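Local structure of fatty acid biosynthesis transcriptional regulator (Streptococcus pneumoniae, 6JBX) at the interface of chains A and B. The protein binds DNA as a MarR-family transcription factor and represses the pneumococcal fatty acid synthesis pathway, with acyl-ACP as co-repressor. Residues are numbered along the deposited sequence; one frame, centred on the assembly and turned at random. Chains: chain A/B, Fatty acid biosynthesis transcriptional regulator.

The interface of chains A and B. Residues chain A 121, 125, 137, 141, 144; chain B 14, 17-18, 21, 137.
A:Leu141 meets B:Ile14, B:Leu18 and B:Ile21, which lie along helix 11-34 of chain B. Its two methyls divide the work. A:Leu141 CD1 packs on B:Ile14 CG2 at 3.8 Å, with the two side chains at about a right angle. A:Leu141 CD2 turns to B:Leu18 CD2, also at 3.8 Å, and to B:Ile21 CD1. A chi1 of -75° sets A:Leu141 CG beside the backbone N, anti to the carbonyl carbon, and chi2 170° then turns the two methyls to their partners.

B:Leu18 uses its other branch on helix 105-125 of chain A. B:Leu18 CD1 meets A:Met121 CE at 3.5 Å and A:Ile125 CD1 at 3.6 Å, both tip to tip. A:Met121 is extended until chi3 (72°), where the chain bends and turns its methyl.

MarR proteins typically dimerise through their terminal helices, and this patch fits that pattern. Ile14, Leu18 and Leu144 also belong to the tridecane pocket. That alkane may come from purification or crystallisation.

Helix 131-150 of chain A adds A:Met137 and A:Leu144. A:Met137 CE lies 4.0 Å from B:Ile14 CD1. B:Met137 comes from the last helix of chain B, 131-149. It bends at chi2 and chi3, and its methyl rests against the A:Leu141 backbone. No N or O of one chain comes close enough to bond to the other here. A:Leu144 crosses B:Ile21 near a right angle. A:Leu144 CD2 sits 4.0 Å from B:Met137 CE and 4.1 Å from B:Ile21 CG2.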
# COMPACT_ATOMS: atom_id res chain seq x y z
N MET A 121 -12.19 -1.86 -8.83
CA MET A 121 -10.91 -2.50 -8.81
C MET A 121 -11.07 -4.02 -8.99
O MET A 121 -10.32 -4.65 -9.76
CB MET A 121 -10.18 -2.24 -7.49
CG MET A 121 -8.77 -2.80 -7.46
SD MET A 121 -7.91 -2.58 -5.83
CE MET A 121 -8.80 -3.76 -4.83
N ILE A 125 -9.89 -6.49 -11.94
CA ILE A 125 -9.06 -7.65 -11.64
C ILE A 125 -9.59 -8.88 -12.40
O ILE A 125 -8.83 -9.54 -13.06
CB ILE A 125 -8.95 -7.90 -10.13
CG1 ILE A 125 -8.09 -6.82 -9.49
CG2 ILE A 125 -8.38 -9.25 -9.82
CD1 ILE A 125 -7.93 -7.01 -8.01
N MET A 137 -9.17 -17.99 -8.53
CA MET A 137 -8.55 -16.75 -8.02
C MET A 137 -8.93 -16.54 -6.55
O MET A 137 -8.12 -16.13 -5.74
CB MET A 137 -8.98 -15.53 -8.85
CG MET A 137 -8.13 -14.31 -8.54
SD MET A 137 -8.92 -12.78 -8.98
CE MET A 137 -10.40 -12.81 -7.96
N LEU A 141 -6.19 -16.33 -3.52
CA LEU A 141 -6.05 -15.21 -2.60
C LEU A 141 -6.06 -15.70 -1.15
O LEU A 141 -5.27 -15.22 -0.31
CB LEU A 141 -7.17 -14.19 -2.83
CG LEU A 141 -7.05 -13.32 -4.07
CD1 LEU A 141 -8.33 -12.54 -4.28
CD2 LEU A 141 -5.86 -12.37 -4.01
N LEU A 144 -2.68 -17.19 -0.52
CA LEU A 144 -1.64 -16.19 -0.41
C LEU A 144 -1.79 -15.48 0.95
O LEU A 144 -0.78 -15.28 1.67
CB LEU A 144 -1.72 -15.22 -1.59
CG LEU A 144 -0.86 -13.95 -1.48
CD1 LEU A 144 0.59 -14.29 -1.23
CD2 LEU A 144 -0.97 -13.11 -2.75
N ILE B 14 -13.26 -10.33 -1.62
CA ILE B 14 -12.03 -10.28 -2.45
C ILE B 14 -11.23 -9.08 -1.97
O ILE B 14 -10.07 -9.19 -1.64
CB ILE B 14 -12.34 -10.18 -3.95
CG1 ILE B 14 -13.13 -11.38 -4.46
CG2 ILE B 14 -11.08 -9.98 -4.77
CD1 ILE B 14 -12.34 -12.65 -4.46
N TYR B 17 -9.54 -9.62 1.34
CA TYR B 17 -8.30 -10.40 1.22
C TYR B 17 -7.18 -9.53 0.64
O TYR B 17 -6.06 -9.59 1.12
CB TYR B 17 -8.51 -11.68 0.41
CG TYR B 17 -9.11 -12.78 1.24
CD1 TYR B 17 -8.43 -13.33 2.31
CD2 TYR B 17 -10.41 -13.21 1.01
CE1 TYR B 17 -9.02 -14.28 3.13
CE2 TYR B 17 -11.01 -14.17 1.80
CZ TYR B 17 -10.31 -14.70 2.87
OH TYR B 17 -10.92 -15.64 3.64
N LEU B 18 -7.49 -8.74 -0.39
CA LEU B 18 -6.49 -7.92 -1.03
C LEU B 18 -5.89 -6.94 -0.01
O LEU B 18 -4.64 -6.76 0.03
CB LEU B 18 -7.11 -7.17 -2.20
CG LEU B 18 -7.40 -8.02 -3.43
CD1 LEU B 18 -8.19 -7.20 -4.45
CD2 LEU B 18 -6.13 -8.53 -4.06
N ILE B 21 -3.77 -8.83 2.58
CA ILE B 21 -2.54 -9.27 1.98
C ILE B 21 -1.60 -8.07 1.92
O ILE B 21 -0.46 -8.17 2.36
CB ILE B 21 -2.79 -9.86 0.59
CG1 ILE B 21 -3.48 -11.23 0.71
CG2 ILE B 21 -1.51 -9.96 -0.22
CD1 ILE B 21 -4.14 -11.71 -0.56
N MET B 137 -3.72 -16.07 -10.92
CA MET B 137 -3.08 -15.02 -10.09
C MET B 137 -2.24 -14.10 -10.99
O MET B 137 -2.30 -12.89 -10.84
CB MET B 137 -2.19 -15.61 -9.00
CG MET B 137 -2.96 -16.35 -7.93
SD MET B 137 -4.08 -15.29 -6.95
CE MET B 137 -3.13 -15.09 -5.45